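Local coordinates for ORF48 (Lactococcus phage TP901-1, PDB 3U6X), which is probably the upper protein of the phage baseplate, the part of the virion used to bind its host; this fragment probably forms an immunoglobulin-like domain, at residues Pro14-Thr19 against Gln55-Glu60. Numbering follows the deposited sequence.
Sequences PEVKVT and QKVYVE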
ATOM      1  N   PRO V  14      43.548  -6.506 -16.794  1.00 43.11           N
ATOM      2  CA  PRO V  14      42.667  -5.621 -17.569  1.00 43.22           C
ATOM      3  C   PRO V  14      42.990  -5.528 -19.046  1.00 49.39           C
ATOM      4  O   PRO V  14      44.157  -5.503 -19.412  1.00 49.39           O
ATOM      5  CB  PRO V  14      42.825  -4.270 -16.872  1.00 44.50           C
ATOM      6  CG  PRO V  14      44.086  -4.342 -16.183  1.00 48.33           C
ATOM      7  CD  PRO V  14      44.247  -5.747 -15.744  1.00 44.12           C
ATOM      8  N   GLU V  15      41.952  -5.531 -19.894  1.00 47.41           N
ATOM      9  CA  GLU V  15      42.103  -5.405 -21.338  1.00 47.45           C
ATOM     10  C   GLU V  15      42.581  -3.987 -21.664  1.00 49.52           C
ATOM     11  O   GLU V  15      42.130  -3.013 -21.051  1.00 48.52           O
ATOM     12  CB  GLU V  15      40.777  -5.678 -22.047  1.00 49.59           C
ATOM     13  CG  GLU V  15      40.817  -6.837 -23.026  1.00 70.78           C
ATOM     14  CD  GLU V  15      41.856  -6.756 -24.133  1.00109.50           C
ATOM     15  OE1 GLU V  15      42.897  -7.441 -23.999  1.00116.82           O
ATOM     16  OE2 GLU V  15      41.623  -6.039 -25.136  1.00107.45           O
ATOM     17  N   VAL V  16      43.538  -3.890 -22.589  1.00 45.02           N
ATOM     18  CA  VAL V  16      44.104  -2.617 -23.020  1.00 43.85           C
ATOM     19  C   VAL V  16      43.901  -2.526 -24.528  1.00 44.83           C
ATOM     20  O   VAL V  16      44.148  -3.491 -25.264  1.00 42.60           O
ATOM     21  CB  VAL V  16      45.605  -2.454 -22.613  1.00 48.11           C
ATOM     22  CG1 VAL V  16      46.187  -1.132 -23.112  1.00 47.73           C
ATOM     23  CG2 VAL V  16      45.782  -2.561 -21.105  1.00 47.91           C
ATOM     24  N   LYS V  17      43.398  -1.363 -24.969  1.00 41.12           N
ATOM     25  CA  LYS V  17      43.180  -1.058 -26.372  1.00 40.32           C
ATOM     26  C   LYS V  17      43.925   0.228 -26.704  1.00 43.50           C
ATOM     27  O   LYS V  17      43.818   1.234 -25.976  1.00 42.49           O
ATOM     28  CB  LYS V  17      41.689  -0.976 -26.689  1.00 42.87           C
ATOM     29  CG  LYS V  17      41.058  -2.326 -26.958  1.00 55.26           C
ATOM     30  CD  LYS V  17      39.545  -2.250 -26.743  1.00 70.66           C
ATOM     31  CE  LYS V  17      38.849  -3.544 -27.083  1.00 83.50           C
ATOM     32  NZ  LYS V  17      37.411  -3.485 -26.720  1.00 94.25           N
ATOM     33  N   VAL V  18      44.768   0.158 -27.757  1.00 39.32           N
ATOM     34  CA  VAL V  18      45.630   1.263 -28.170  1.00 38.04           C
ATOM     35  C   VAL V  18      45.169   1.802 -29.511  1.00 43.76           C
ATOM     36  O   VAL V  18      44.848   1.008 -30.400  1.00 44.04           O
ATOM     37  CB  VAL V  18      47.135   0.873 -28.170  1.00 40.33           C
ATOM     38  CG1 VAL V  18      48.023   2.071 -28.494  1.00 39.66           C
ATOM     39  CG2 VAL V  18      47.546   0.271 -26.836  1.00 39.85           C
ATOM     40  N   THR V  19      45.117   3.154 -29.629  1.00 40.89           N
ATOM     41  CA  THR V  19      44.742   3.911 -30.824  1.00 40.61           C
ATOM     42  C   THR V  19      45.785   5.005 -31.152  1.00 45.68           C
ATOM     43  O   THR V  19      46.442   5.553 -30.258  1.00 44.95           O
ATOM     44  CB  THR V  19      43.315   4.456 -30.741  1.00 46.33           C
ATOM     45  OG1 THR V  19      43.133   5.204 -29.540  1.00 47.05           O
ATOM     46  CG2 THR V  19      42.266   3.392 -30.875  1.00 43.19           C
ATOM     47  N   GLN V  55      49.565  -5.936 -11.158  1.00 43.49           N
ATOM     48  CA  GLN V  55      49.378  -4.489 -11.389  1.00 43.53           C
ATOM     49  C   GLN V  55      50.271  -3.865 -12.464  1.00 49.09           C
ATOM     50  O   GLN V  55      50.585  -2.675 -12.392  1.00 48.85           O
ATOM     51  CB  GLN V  55      49.452  -3.706 -10.069  1.00 44.31           C
ATOM     52  CG  GLN V  55      48.426  -4.180  -9.042  1.00 49.64           C
ATOM     53  CD  GLN V  55      48.440  -3.396  -7.755  1.00 61.09           C
ATOM     54  OE1 GLN V  55      49.364  -2.630  -7.452  1.00 56.57           O
ATOM     55  NE2 GLN V  55      47.399  -3.581  -6.965  1.00 49.87           N
ATOM     56  N   LYS V  56      50.645  -4.673 -13.476  1.00 46.61           N
ATOM     57  CA  LYS V  56      51.513  -4.262 -14.582  1.00 46.59           C
ATOM     58  C   LYS V  56      51.079  -4.955 -15.863  1.00 48.90           C
ATOM     59  O   LYS V  56      50.970  -6.184 -15.890  1.00 48.04           O
ATOM     60  CB  LYS V  56      52.974  -4.648 -14.271  1.00 49.90           C
ATOM     61  CG  LYS V  56      53.916  -3.472 -14.043  1.00 70.41           C
ATOM     62  CD  LYS V  56      55.278  -3.908 -13.449  1.00 80.68           C
ATOM     63  CE  LYS V  56      55.277  -3.949 -11.932  1.00 92.58           C
ATOM     64  NZ  LYS V  56      55.412  -2.590 -11.335  1.00100.77           N
ATOM     65  N   VAL V  57      50.831  -4.166 -16.924  1.00 44.44           N
ATOM     66  CA  VAL V  57      50.500  -4.672 -18.250  1.00 43.28           C
ATOM     67  C   VAL V  57      51.690  -4.326 -19.139  1.00 47.04           C
ATOM     68  O   VAL V  57      52.103  -3.166 -19.196  1.00 46.79           O
ATOM     69  CB  VAL V  57      49.195  -4.066 -18.853  1.00 46.21           C
ATOM     70  CG1 VAL V  57      48.773  -4.824 -20.101  1.00 45.65           C
ATOM     71  CG2 VAL V  57      48.067  -4.065 -17.850  1.00 46.10           C
ATOM     72  N   TYR V  58      52.212  -5.316 -19.854  1.00 43.01           N
ATOM     73  CA  TYR V  58      53.258  -5.094 -20.841  1.00 42.58           C
ATOM     74  C   TYR V  58      52.577  -5.068 -22.212  1.00 46.65           C
ATOM     75  O   TYR V  58      51.969  -6.056 -22.602  1.00 46.57           O
ATOM     76  CB  TYR V  58      54.342  -6.165 -20.741  1.00 43.35           C
ATOM     77  CG  TYR V  58      54.913  -6.288 -19.347  1.00 44.75           C
ATOM     78  CD1 TYR V  58      55.867  -5.387 -18.879  1.00 46.83           C
ATOM     79  CD2 TYR V  58      54.519  -7.322 -18.501  1.00 44.74           C
ATOM     80  CE1 TYR V  58      56.379  -5.485 -17.583  1.00 47.03           C
ATOM     81  CE2 TYR V  58      55.035  -7.440 -17.211  1.00 45.00           C
ATOM     82  CZ  TYR V  58      55.964  -6.519 -16.757  1.00 50.69           C
ATOM     83  OH  TYR V  58      56.461  -6.642 -15.485  1.00 49.21           O
ATOM     84  N   VAL V  59      52.569  -3.897 -22.862  1.00 43.36           N
ATOM     85  CA  VAL V  59      51.917  -3.641 -24.143  1.00 43.13           C
ATOM     86  C   VAL V  59      52.956  -3.604 -25.248  1.00 50.19           C
ATOM     87  O   VAL V  59      53.763  -2.678 -25.316  1.00 49.87           O
ATOM     88  CB  VAL V  59      51.088  -2.331 -24.098  1.00 46.35           C
ATOM     89  CG1 VAL V  59      50.280  -2.152 -25.371  1.00 45.78           C
ATOM     90  CG2 VAL V  59      50.165  -2.298 -22.873  1.00 46.02           C
ATOM     91  N   GLU V  60      52.942  -4.628 -26.099  1.00 49.26           N
ATOM     92  CA  GLU V  60      53.828  -4.750 -27.253  1.00 50.16           C
ATOM     93  C   GLU V  60      53.070  -4.336 -28.527  1.00 53.97           C
ATOM     94  O   GLU V  60      52.032  -4.901 -28.819  1.00 54.15           O
ATOM     95  CB  GLU V  60      54.348  -6.177 -27.376  1.00 52.25           C
ATOM     96  CG  GLU V  60      55.784  -6.331 -26.933  1.00 67.60           C
ATOM     97  CD  GLU V  60      56.673  -6.981 -27.969  1.00 94.66           C
ATOM     98  OE1 GLU V  60      57.518  -6.261 -28.547  1.00 95.95           O
ATOM     99  OE2 GLU V  60      56.520  -8.200 -28.214  1.00 92.45           O
TER
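Val16 and Val18 face Val57 and Val59 across two strands, 16-19 and 56-60, that run in roughly the same direction at 36° and come within 9.4 Å axis to axis. At that spacing the two strands are not hydrogen-bonded neighbours. Val16 CA lies 8.0 Å from Val59 CA. The contact is apolar and buried.

The side chains interleave in the order Pro14, Val57, Val16, Val59, Val18. All four valines share one rotamer, with CG1 anti to the backbone N (chi1 178° in Val16). CG1 therefore lies on the carbonyl side of each residue and CG2 on the nitrogen side. Because the strands run the same way, methyls from these two sides meet across the gap. Val16 reaches back with CG2, 3.9 Å from Val57 CG1, and forward with CG1, 4.2 Å from Val59 CG2. It thus bridges both partners. Val59 continues the pattern: its CG1 lies 3.9 Å from Val18 CG2. At the other end, Pro14 meets Val57 through CG, 4.3 Å from Val57 CG2.

Neighbouring strands close the apolar layer. Leu6 touches Val16, while Val48, Leu88 and Phe90 touch Val18. Tyr52 packs on Val57, and its OH is hydrogen-bonded to Pro14 O. Strand 43-53, interrupted by a bulge or short loop, lies between the two segments in the strand order. This is consistent with a sheet that folds over so that its inner faces meet. Branched aliphatic residues meeting between such faces are characteristic of the beta-sandwich core of an immunoglobulin-like domain.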